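Local coordinates for protein alpha-L-rhamnosidase (Klebsiella oxytoca, PDB 4XHC) that hydrolyses terminal alpha-L-rhamnose from its glycosides as a two-domain member of glycoside hydrolase family 78 and binds rhamnose in its pocket, at residues F419-W430 with N453-M463. Residues are numbered along the deposited sequence; the frame is centred on the assembly and turned at random.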
ATOM      1  N   PHE A 419      54.694   5.064  11.352  1.00 47.68           N
ATOM      2  CA  PHE A 419      53.463   5.027  10.568  1.00 45.44           C
ATOM      3  C   PHE A 419      53.533   6.096   9.476  1.00 44.54           C
ATOM      4  O   PHE A 419      54.319   7.037   9.560  1.00 45.51           O
ATOM      5  CB  PHE A 419      52.231   5.338  11.438  1.00 44.42           C
ATOM      6  CG  PHE A 419      51.816   4.229  12.375  1.00 44.40           C
ATOM      7  CD1 PHE A 419      51.582   2.942  11.903  1.00 44.67           C
ATOM      8  CD2 PHE A 419      51.606   4.482  13.727  1.00 44.60           C
ATOM      9  CE1 PHE A 419      51.188   1.922  12.773  1.00 44.58           C
ATOM     10  CE2 PHE A 419      51.206   3.465  14.596  1.00 45.07           C
ATOM     11  CZ  PHE A 419      50.996   2.184  14.117  1.00 44.18           C
ATOM     12  N   TYR A 420      52.701   5.945   8.456  1.00 43.23           N
ATOM     13  CA  TYR A 420      52.512   6.991   7.467  1.00 43.56           C
ATOM     14  C   TYR A 420      51.485   8.006   7.989  1.00 43.59           C
ATOM     15  O   TYR A 420      50.496   7.628   8.614  1.00 42.68           O
ATOM     16  CB  TYR A 420      52.039   6.400   6.131  1.00 44.01           C
ATOM     17  CG  TYR A 420      53.037   5.483   5.443  1.00 44.55           C
ATOM     18  CD1 TYR A 420      54.057   6.000   4.645  1.00 45.45           C
ATOM     19  CD2 TYR A 420      52.951   4.099   5.580  1.00 44.30           C
ATOM     20  CE1 TYR A 420      54.962   5.163   4.009  1.00 46.81           C
ATOM     21  CE2 TYR A 420      53.853   3.255   4.954  1.00 44.98           C
ATOM     22  CZ  TYR A 420      54.852   3.788   4.163  1.00 47.49           C
ATOM     23  OH  TYR A 420      55.748   2.944   3.535  1.00 49.68           O
ATOM     24  N   VAL A 421      51.728   9.286   7.718  1.00 43.40           N
ATOM     25  CA  VAL A 421      50.770  10.340   8.020  1.00 43.76           C
ATOM     26  C   VAL A 421      50.000  10.758   6.757  1.00 43.62           C
ATOM     27  O   VAL A 421      50.429  10.498   5.637  1.00 42.52           O
ATOM     28  CB  VAL A 421      51.449  11.566   8.663  1.00 46.21           C
ATOM     29  CG1 VAL A 421      52.194  11.151   9.921  1.00 47.35           C
ATOM     30  CG2 VAL A 421      52.392  12.266   7.693  1.00 47.32           C
ATOM     31  N   SER A 422      48.859  11.413   6.949  1.00 45.05           N
ATOM     32  CA  SER A 422      47.966  11.774   5.845  1.00 44.65           C
ATOM     33  C   SER A 422      47.389  13.189   6.030  1.00 43.77           C
ATOM     34  O   SER A 422      46.910  13.543   7.110  1.00 46.26           O
ATOM     35  CB  SER A 422      46.841  10.738   5.746  1.00 43.75           C
ATOM     36  OG  SER A 422      46.080  10.895   4.557  1.00 43.91           O
ATOM     37  N   GLY A 423      47.451  13.989   4.969  1.00 42.97           N
ATOM     38  CA  GLY A 423      46.911  15.348   4.971  1.00 43.95           C
ATOM     39  C   GLY A 423      47.778  16.382   5.654  1.00 44.19           C
ATOM     40  O   GLY A 423      48.758  16.053   6.317  1.00 45.78           O
ATOM     41  N   ALA A 424      47.379  17.642   5.519  1.00 45.20           N
ATOM     42  CA  ALA A 424      48.085  18.772   6.127  1.00 46.46           C
ATOM     43  C   ALA A 424      48.205  18.702   7.650  1.00 48.70           C
ATOM     44  O   ALA A 424      49.164  19.214   8.199  1.00 50.89           O
ATOM     45  CB  ALA A 424      47.431  20.082   5.718  1.00 47.07           C
ATOM     46  N   ARG A 425      47.260  18.071   8.335  1.00 51.02           N
ATOM     47  CA  ARG A 425      47.365  17.917   9.793  1.00 54.62           C
ATOM     48  C   ARG A 425      48.013  16.575  10.234  1.00 52.89           C
ATOM     49  O   ARG A 425      47.984  16.217  11.410  1.00 51.02           O
ATOM     50  CB  ARG A 425      45.999  18.133  10.445  1.00 58.81           C
ATOM     51  CG  ARG A 425      45.753  19.577  10.833  1.00 67.78           C
ATOM     52  CD  ARG A 425      44.267  19.905  10.955  1.00 75.47           C
ATOM     53  NE  ARG A 425      43.499  18.862  11.674  1.00 79.73           N
ATOM     54  CZ  ARG A 425      43.520  18.675  12.999  1.00 79.89           C
ATOM     55  NH1 ARG A 425      44.291  19.434  13.780  1.00 82.21           N
ATOM     56  NH2 ARG A 425      42.774  17.716  13.546  1.00 76.73           N
ATOM     57  N   ARG A 426      48.600  15.847   9.289  1.00 51.19           N
ATOM     58  CA  ARG A 426      49.443  14.677   9.588  1.00 51.60           C
ATOM     59  C   ARG A 426      48.742  13.645  10.463  1.00 50.03           C
ATOM     60  O   ARG A 426      49.280  13.184  11.476  1.00 49.48           O
ATOM     61  CB  ARG A 426      50.784  15.107  10.216  1.00 53.12           C
ATOM     62  CG  ARG A 426      51.655  15.967   9.305  1.00 52.50           C
ATOM     63  CD  ARG A 426      52.898  16.478  10.020  1.00 55.00           C
ATOM     64  NE  ARG A 426      53.804  15.379  10.358  1.00 55.52           N
ATOM     65  CZ  ARG A 426      54.642  14.785   9.508  1.00 52.43           C
ATOM     66  NH1 ARG A 426      54.720  15.178   8.237  1.00 50.35           N
ATOM     67  NH2 ARG A 426      55.405  13.780   9.935  1.00 51.42           N
ATOM     68  N   GLN A 427      47.543  13.281  10.033  1.00 49.85           N
ATOM     69  CA  GLN A 427      46.711  12.296  10.729  1.00 50.11           C
ATOM     70  C   GLN A 427      47.262  10.888  10.577  1.00 47.91           C
ATOM     71  O   GLN A 427      47.745  10.535   9.511  1.00 46.11           O
ATOM     72  CB  GLN A 427      45.291  12.324  10.158  1.00 49.19           C
ATOM     73  CG  GLN A 427      44.268  11.548  10.969  1.00 49.30           C
ATOM     74  CD  GLN A 427      42.978  11.298  10.210  1.00 48.97           C
ATOM     75  OE1 GLN A 427      42.960  10.570   9.227  1.00 49.40           O
ATOM     76  NE2 GLN A 427      41.897  11.897  10.667  1.00 49.66           N
ATOM     77  N   VAL A 428      47.140  10.096  11.644  1.00 48.94           N
ATOM     78  CA  VAL A 428      47.529   8.689  11.662  1.00 46.98           C
ATOM     79  C   VAL A 428      46.286   7.788  11.728  1.00 46.33           C
ATOM     80  O   VAL A 428      45.562   7.766  12.742  1.00 46.67           O
ATOM     81  CB  VAL A 428      48.432   8.390  12.873  1.00 48.84           C
ATOM     82  CG1 VAL A 428      48.912   6.946  12.845  1.00 49.50           C
ATOM     83  CG2 VAL A 428      49.622   9.335  12.893  1.00 49.04           C
ATOM     84  N   SER A 429      46.053   7.039  10.654  1.00 44.56           N
ATOM     85  CA  SER A 429      44.882   6.165  10.548  1.00 45.82           C
ATOM     86  C   SER A 429      45.298   4.726  10.289  1.00 45.13           C
ATOM     87  O   SER A 429      46.443   4.465   9.924  1.00 45.61           O
ATOM     88  CB  SER A 429      43.972   6.636   9.409  1.00 46.22           C
ATOM     89  OG  SER A 429      44.592   6.508   8.129  1.00 43.45           O
ATOM     90  N   TRP A 430      44.377   3.789  10.491  1.00 44.51           N
ATOM     91  CA  TRP A 430      44.626   2.401  10.090  1.00 44.42           C
ATOM     92  C   TRP A 430      44.674   2.291   8.570  1.00 44.64           C
ATOM     93  O   TRP A 430      45.488   1.549   8.021  1.00 46.45           O
ATOM     94  CB  TRP A 430      43.531   1.468  10.604  1.00 44.36           C
ATOM     95  CG  TRP A 430      43.679   1.059  12.013  1.00 43.90           C
ATOM     96  CD1 TRP A 430      43.450   1.826  13.111  1.00 44.50           C
ATOM     97  CD2 TRP A 430      44.057  -0.229  12.493  1.00 43.15           C
ATOM     98  NE1 TRP A 430      43.672   1.099  14.248  1.00 44.63           N
ATOM     99  CE2 TRP A 430      44.043  -0.167  13.896  1.00 43.65           C
ATOM    100  CE3 TRP A 430      44.412  -1.427  11.877  1.00 43.90           C
ATOM    101  CZ2 TRP A 430      44.365  -1.254  14.693  1.00 44.51           C
ATOM    102  CZ3 TRP A 430      44.731  -2.515  12.675  1.00 45.54           C
ATOM    103  CH2 TRP A 430      44.702  -2.418  14.073  1.00 45.56           C
ATOM    104  N   ASN A 453      53.371  -2.864  14.403  1.00 52.94           N
ATOM    105  CA  ASN A 453      53.114  -1.592  15.047  1.00 54.94           C
ATOM    106  C   ASN A 453      51.601  -1.335  15.233  1.00 51.99           C
ATOM    107  O   ASN A 453      51.192  -0.737  16.224  1.00 52.67           O
ATOM    108  CB  ASN A 453      53.780  -0.467  14.242  1.00 57.95           C
ATOM    109  CG  ASN A 453      54.108   0.745  15.078  1.00 64.27           C
ATOM    110  OD1 ASN A 453      54.176   0.666  16.297  1.00 72.68           O
ATOM    111  ND2 ASN A 453      54.308   1.881  14.425  1.00 66.36           N
ATOM    112  N   LEU A 454      50.772  -1.801  14.302  1.00 48.78           N
ATOM    113  CA  LEU A 454      49.314  -1.711  14.462  1.00 46.29           C
ATOM    114  C   LEU A 454      48.817  -2.538  15.637  1.00 47.15           C
ATOM    115  O   LEU A 454      47.903  -2.136  16.350  1.00 51.16           O
ATOM    116  CB  LEU A 454      48.603  -2.205  13.222  1.00 45.27           C
ATOM    117  CG  LEU A 454      48.829  -1.428  11.920  1.00 44.49           C
ATOM    118  CD1 LEU A 454      48.233  -2.199  10.759  1.00 45.82           C
ATOM    119  CD2 LEU A 454      48.223  -0.040  11.968  1.00 44.40           C
ATOM    120  N   GLU A 455      49.458  -3.677  15.855  1.00 47.90           N
ATOM    121  CA  GLU A 455      49.052  -4.671  16.825  1.00 49.87           C
ATOM    122  C   GLU A 455      49.424  -4.197  18.228  1.00 50.71           C
ATOM    123  O   GLU A 455      48.661  -4.360  19.163  1.00 52.69           O
ATOM    124  CB  GLU A 455      49.747  -6.002  16.471  1.00 52.26           C
ATOM    125  CG  GLU A 455      50.121  -6.929  17.620  1.00 56.52           C
ATOM    126  CD  GLU A 455      50.801  -8.224  17.159  1.00 58.41           C
ATOM    127  OE1 GLU A 455      50.757  -8.572  15.951  1.00 57.01           O
ATOM    128  OE2 GLU A 455      51.392  -8.897  18.028  1.00 60.57           O
ATOM    129  N   LYS A 456      50.587  -3.580  18.356  1.00 51.89           N
ATOM    130  CA  LYS A 456      51.087  -3.077  19.645  1.00 55.16           C
ATOM    131  C   LYS A 456      50.783  -1.600  19.936  1.00 54.39           C
ATOM    132  O   LYS A 456      50.804  -1.174  21.084  1.00 54.48           O
ATOM    133  CB  LYS A 456      52.594  -3.295  19.654  1.00 58.32           C
ATOM    134  CG  LYS A 456      52.957  -4.758  19.409  1.00 61.66           C
ATOM    135  CD  LYS A 456      54.441  -5.116  19.408  1.00 64.96           C
ATOM    136  CE  LYS A 456      54.546  -6.599  19.061  1.00 66.01           C
ATOM    137  NZ  LYS A 456      55.719  -7.259  19.683  1.00 68.64           N
ATOM    138  N   ASN A 457      50.535  -0.819  18.891  1.00 54.22           N
ATOM    139  CA  ASN A 457      50.342   0.623  19.014  1.00 55.04           C
ATOM    140  C   ASN A 457      49.288   1.142  18.021  1.00 55.34           C
ATOM    141  O   ASN A 457      49.600   1.856  17.054  1.00 53.41           O
ATOM    142  CB  ASN A 457      51.685   1.308  18.841  1.00 54.53           C
ATOM    143  CG  ASN A 457      51.660   2.732  19.281  1.00 54.94           C
ATOM    144  OD1 ASN A 457      51.821   3.642  18.476  1.00 56.42           O
ATOM    145  ND2 ASN A 457      51.457   2.939  20.569  1.00 56.40           N
ATOM    146  N   PRO A 458      48.017   0.787  18.275  1.00 57.81           N
ATOM    147  CA  PRO A 458      46.914   1.073  17.354  1.00 55.27           C
ATOM    148  C   PRO A 458      46.639   2.579  17.113  1.00 54.82           C
ATOM    149  O   PRO A 458      46.462   3.325  18.079  1.00 56.68           O
ATOM    150  CB  PRO A 458      45.701   0.410  18.036  1.00 57.15           C
ATOM    151  CG  PRO A 458      46.225  -0.385  19.189  1.00 59.18           C
ATOM    152  CD  PRO A 458      47.538   0.218  19.554  1.00 60.18           C
ATOM    153  N   PRO A 459      46.610   3.016  15.835  1.00 52.83           N
ATOM    154  CA  PRO A 459      46.191   4.352  15.413  1.00 54.22           C
ATOM    155  C   PRO A 459      44.814   4.753  15.923  1.00 56.58           C
ATOM    156  O   PRO A 459      43.962   3.912  16.155  1.00 54.16           O
ATOM    157  CB  PRO A 459      46.144   4.246  13.879  1.00 54.39           C
ATOM    158  CG  PRO A 459      47.159   3.218  13.552  1.00 53.54           C
ATOM    159  CD  PRO A 459      47.101   2.232  14.690  1.00 53.88           C
ATOM    160  N   ALA A 460      44.596   6.056  16.011  1.00 61.17           N
ATOM    161  CA  ALA A 460      43.373   6.600  16.582  1.00 63.32           C
ATOM    162  C   ALA A 460      42.148   6.409  15.678  1.00 62.22           C
ATOM    163  O   ALA A 460      41.045   6.200  16.170  1.00 65.36           O
ATOM    164  CB  ALA A 460      43.574   8.084  16.897  1.00 65.63           C
ATOM    165  N   VAL A 461      42.327   6.539  14.366  1.00 57.80           N
ATOM    166  CA  VAL A 461      41.193   6.525  13.446  1.00 57.17           C
ATOM    167  C   VAL A 461      40.952   5.098  12.978  1.00 55.62           C
ATOM    168  O   VAL A 461      41.708   4.562  12.148  1.00 57.05           O
ATOM    169  CB  VAL A 461      41.419   7.464  12.243  1.00 56.16           C
ATOM    170  CG1 VAL A 461      40.249   7.377  11.265  1.00 58.47           C
ATOM    171  CG2 VAL A 461      41.599   8.895  12.717  1.00 55.81           C
ATOM    172  N   ALA A 462      39.889   4.502  13.502  1.00 59.23           N
ATOM    173  CA  ALA A 462      39.681   3.066  13.401  1.00 57.07           C
ATOM    174  C   ALA A 462      38.944   2.669  12.132  1.00 53.47           C
ATOM    175  O   ALA A 462      38.433   3.527  11.406  1.00 50.38           O
ATOM    176  CB  ALA A 462      38.913   2.575  14.615  1.00 57.34           C
ATOM    177  N   MET A 463      38.912   1.357  11.892  1.00 51.04           N
ATOM    178  CA  MET A 463      38.188   0.768  10.773  1.00 50.39           C
ATOM    179  C   MET A 463      36.714   0.550  11.140  1.00 50.24           C
ATOM    180  O   MET A 463      36.414   0.070  12.233  1.00 53.26           O
ATOM    181  CB  MET A 463      38.798  -0.586  10.423  1.00 50.45           C
ATOM    182  CG  MET A 463      40.292  -0.560  10.121  1.00 51.12           C
ATOM    183  SD  MET A 463      40.947  -2.196   9.728  1.00 48.58           S
ATOM    184  CE  MET A 463      41.176  -2.842  11.384  1.00 50.12           C
TER
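Trp430 lies between Met463 on one face of its indole and Leu454 with Pro459 on the other. The methyl CE of Met463 touches CE3 of Trp430 at 3.6 Å, brought over the rim by a chain that bends at its last torsion (chi3 -82°), a Met-aromatic contact with the sulfur set obliquely. Across the ring, Leu454 CD2 sits over the six-membered part while Pro459 CD lies over the five-membered ring in a CH-pi contact, 4.0 Å from its centroid. NE1 makes a weak, bent hydrogen bond to Pro459 O, while Val461 O lies at the ring edge, near its plane. The same proline also serves Phe419: its CG makes a CH-pi contact with one face of the phenyl, whose opposite face carries the amide of Asn453, nearly parallel to the ring at 14° and with ND2 3.3 Å above the centre. That amide is held by a second-shell bond from ND2 to Gln417 O. Beside the aromatics, the backbones of Ser429 and Val461 form a single bridge, closed by an almost straight 3.2 Å hydrogen bond from Trp430 N to Val461 O. Further out, Ser429 OG caps a backbone N of helix 430-438 and bonds Ser432 OG, and Tyr472 packs on Leu454 and Met463. Together these contacts illustrate a helix-connecting loop folded back on the N-cap, Ser429, joining 444-456 to 430-438 in the (alpha/alpha)6-barrel domain of this six-hairpin glycosidase.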